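Local coordinates for metallo-beta-lactamase family protein (Staphylococcus aureus, PDB 3R2U) that is probably a hydrolase of the metallo-beta-lactamase superfamily, binding an iron(III) ion in that domain and carrying rhodanese-like sequence toward its C terminus, at residues A[90-93]-A[94-98]; A[310-313]-A[314-318]. All blocks are in the same frame, centred on the assembly; numbering follows the deposited sequence.

Overall arrangement
Following the chain from the N terminus, contact 1 (90-93 with 94-98) comes first, in the metallo-beta-lactamase part of the chain; it spans nearly all of helix 89-96 and the residues after it, leading to strand 99-103 in a beta-alpha-beta unit. Contact 2 (310-313 with 314-318) follows more than two hundred residues later, in the loop that leads from helix 305-310 into strand 317-318, an outermost strand of a separate four-stranded parallel sheet. Each is a local closure within one continuous run of residues, so the two lie in series and neither nest nor cross. The centres of contact 1 and contact 2 are about 41 Å apart. The nearest atoms of contact 1 and contact 2 are about 28 Å apart.

Contact 1 (A[90-93]-A[94-98]); sequences RDVA and IKLNA
The carbonyl oxygens of Arg-90, Asp-91 and Val-92 accept from the amides of Ile-94, Lys-95 and Leu-96 in successive i to i+4 helical bonds, the middle one Lys-95 N to Asp-91 O at 2.7 Å. These residues make up nearly all of helix 89-96, in the beta-alpha-beta unit with strands 72-77 and 99-103; Asn-97, with a positive phi of 53°, is the first residue to leave helical geometry. One turn apart, Asp-91 and Lys-95 lie side by side and point the same way. With CG beside the backbone N (chi1 -66°) and the chain extended beyond it, Lys-95 runs alongside Asp-91, but Lys-95 NZ stays 4.0 Å from Asp-91 OD2, a long salt bridge. A water between them donates to OD2 and accepts from NZ. Both charged ends also bind the backbone of Tyr-284, and NZ reaches Thr-288 OG1 of the second subunit, so the pair ties the helix to another part of its own chain and to the neighbouring copy. On the inner side, Val-92 packs on Ala-76 and Ile-100 of the flanking strands, while Val-92 CG1 meets Ala-98 CB at 3.6 Å. A second water donates to Ala-93 O at 2.8 Å and to Ala-98 O at 2.7 Å.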
# COMPACT_ATOMS: atom_id res chain seq x y z
N ARG A 90 -10.78 11.66 24.31
CA ARG A 90 -10.84 13.11 24.21
C ARG A 90 -10.78 13.53 22.73
O ARG A 90 -11.44 14.48 22.32
CB ARG A 90 -9.72 13.77 25.01
CG ARG A 90 -9.88 13.62 26.55
CD ARG A 90 -8.71 14.28 27.25
NE ARG A 90 -8.72 14.08 28.70
CZ ARG A 90 -8.34 12.96 29.32
NH1 ARG A 90 -8.38 12.90 30.64
NH2 ARG A 90 -7.92 11.91 28.63
N ASP A 91 -10.00 12.80 21.93
CA ASP A 91 -9.90 13.08 20.49
C ASP A 91 -11.27 12.88 19.83
O ASP A 91 -11.66 13.64 18.93
CB ASP A 91 -8.86 12.18 19.79
CG ASP A 91 -7.41 12.59 20.07
OD1 ASP A 91 -7.01 12.70 21.26
OD2 ASP A 91 -6.66 12.76 19.06
N VAL A 92 -12.00 11.86 20.29
CA VAL A 92 -13.33 11.59 19.74
C VAL A 92 -14.28 12.78 20.00
O VAL A 92 -14.96 13.25 19.10
CB VAL A 92 -13.95 10.30 20.31
CG1 VAL A 92 -15.44 10.21 19.94
CG2 VAL A 92 -13.18 9.11 19.80
N ALA A 93 -14.30 13.25 21.24
CA ALA A 93 -15.15 14.36 21.64
C ALA A 93 -14.79 15.64 20.88
O ALA A 93 -15.66 16.36 20.39
CB ALA A 93 -15.00 14.60 23.17
N ILE A 94 -13.49 15.90 20.76
CA ILE A 94 -13.02 17.12 20.09
C ILE A 94 -13.07 17.07 18.55
O ILE A 94 -13.57 18.00 17.92
CB ILE A 94 -11.60 17.49 20.56
CG1 ILE A 94 -11.62 17.82 22.07
CG2 ILE A 94 -11.06 18.69 19.75
CD1 ILE A 94 -10.23 18.01 22.68
N LYS A 95 -12.60 15.99 17.94
CA LYS A 95 -12.54 15.94 16.47
C LYS A 95 -13.86 15.58 15.85
O LYS A 95 -14.17 16.09 14.77
CB LYS A 95 -11.47 14.95 15.99
CG LYS A 95 -10.03 15.34 16.33
CD LYS A 95 -9.05 14.38 15.69
CE LYS A 95 -7.59 14.71 15.95
NZ LYS A 95 -6.72 13.73 15.21
N LEU A 96 -14.62 14.71 16.50
CA LEU A 96 -15.88 14.23 15.94
C LEU A 96 -17.13 14.85 16.58
O LEU A 96 -18.25 14.55 16.17
CB LEU A 96 -15.93 12.69 16.03
CG LEU A 96 -14.77 11.91 15.42
CD1 LEU A 96 -15.06 10.41 15.47
CD2 LEU A 96 -14.49 12.34 13.97
N ASN A 97 -16.95 15.71 17.60
CA ASN A 97 -18.07 16.32 18.31
C ASN A 97 -19.04 15.23 18.79
O ASN A 97 -20.25 15.41 18.77
CB ASN A 97 -18.78 17.34 17.42
CG ASN A 97 -19.73 18.23 18.19
OD1 ASN A 97 -19.40 18.73 19.26
ND2 ASN A 97 -20.91 18.46 17.63
N ALA A 98 -18.51 14.10 19.21
CA ALA A 98 -19.33 13.00 19.68
C ALA A 98 -19.57 13.11 21.18
O ALA A 98 -18.83 13.80 21.91
CB ALA A 98 -18.64 11.67 19.37
O HOH W 1 -7.35 11.37 16.59
O HOH W 2 -18.04 16.36 21.87

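Contact 2 (A[310-313]-A[314-318])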
# COMPACT_ATOMS: atom_id res chain seq x y z
N GLY A 310 24.71 -8.70 14.19
CA GLY A 310 25.59 -8.65 13.04
C GLY A 310 26.35 -7.34 12.90
O GLY A 310 27.41 -7.30 12.31
N GLY A 311 25.80 -6.25 13.45
CA GLY A 311 26.46 -4.94 13.38
C GLY A 311 25.56 -3.82 13.88
O GLY A 311 24.44 -3.67 13.42
N HIS A 312 26.05 -3.03 14.84
CA HIS A 312 25.27 -1.92 15.38
C HIS A 312 26.18 -0.88 16.00
O HIS A 312 27.37 -1.13 16.19
CB HIS A 312 24.29 -2.43 16.45
CG HIS A 312 24.96 -2.95 17.69
ND1 HIS A 312 25.33 -4.27 17.84
CD2 HIS A 312 25.31 -2.32 18.84
CE1 HIS A 312 25.89 -4.42 19.03
NE2 HIS A 312 25.89 -3.26 19.65
N ILE A 313 25.61 0.27 16.35
CA ILE A 313 26.36 1.35 16.99
C ILE A 313 26.24 1.27 18.49
O ILE A 313 25.15 1.08 19.02
CB ILE A 313 25.83 2.73 16.58
CG1 ILE A 313 25.92 2.91 15.07
CG2 ILE A 313 26.64 3.84 17.28
CD1 ILE A 313 25.37 4.23 14.61
N GLU A 314 27.37 1.42 19.19
CA GLU A 314 27.36 1.36 20.65
C GLU A 314 26.51 2.49 21.20
O GLU A 314 26.39 3.55 20.59
CB GLU A 314 28.78 1.39 21.23
CG GLU A 314 29.52 0.07 21.07
CD GLU A 314 28.89 -1.06 21.89
OE1 GLU A 314 28.19 -1.93 21.30
OE2 GLU A 314 29.06 -1.05 23.13
N GLY A 315 25.89 2.25 22.34
CA GLY A 315 25.00 3.24 22.94
C GLY A 315 23.55 3.12 22.49
O GLY A 315 22.64 3.61 23.17
N THR A 316 23.31 2.47 21.36
CA THR A 316 21.94 2.29 20.90
C THR A 316 21.32 1.10 21.61
O THR A 316 22.03 0.23 22.08
CB THR A 316 21.86 2.10 19.37
OG1 THR A 316 22.52 0.89 19.00
CG2 THR A 316 22.51 3.29 18.67
N ILE A 317 20.00 1.10 21.75
CA ILE A 317 19.30 -0.01 22.37
C ILE A 317 18.48 -0.70 21.28
O ILE A 317 17.72 -0.06 20.54
CB ILE A 317 18.40 0.50 23.52
CG1 ILE A 317 19.29 1.11 24.62
CG2 ILE A 317 17.54 -0.64 24.07
CD1 ILE A 317 18.53 1.92 25.63
N ASN A 318 18.64 -2.00 21.16
CA ASN A 318 17.89 -2.76 20.16
C ASN A 318 16.48 -3.02 20.62
O ASN A 318 16.28 -3.66 21.63
CB ASN A 318 18.59 -4.09 19.89
CG ASN A 318 17.96 -4.89 18.76
OD1 ASN A 318 18.03 -6.11 18.77
ND2 ASN A 318 17.35 -4.22 17.78
O HOH W 3 29.12 -2.23 18.25
O HOH W 4 22.84 0.55 15.77
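Thr-316 folds back on Ile-313 across a type II beta turn running from Ile-313 to Thr-316. Thr-316 CB lies 3.5 Å from Ile-313 O. The CG2 branch of Thr-316 passes alongside Ile-313, 4.0 Å from Ile-313 CB. The other branch, OG1, sits between the backbone N and the carbonyl carbon (chi1 64°), which turns the hydroxyl to Ile-313 O; Thr-316 OG1 donates to Ile-313 O at 2.6 Å, in the plane of that carbonyl. Thr-316 N donates to Ile-313 O as well, at 3.3 Å, so one acceptor is gripped by both the amide and the hydroxyl of one residue. A water accepts from Ile-313 N and donates to Thr-316 OG1. One residue before Ile-313, the ring of His-312 is fixed from its ND1 side by Tyr-308 O and stacks on the Tyr-308 ring; His-312 NE2 makes a weak bond, 3.1 Å long, to Glu-314 OE1, with ring and carboxylate planes 48° apart. Glu-314 gets there by a bend at chi2. Gly-315, with its positive phi, occupies the third position of the turn, as is usual in type II turns, here within the loop between helix 305-310 and strand 317-318, an outermost strand of the chain's parallel sheet.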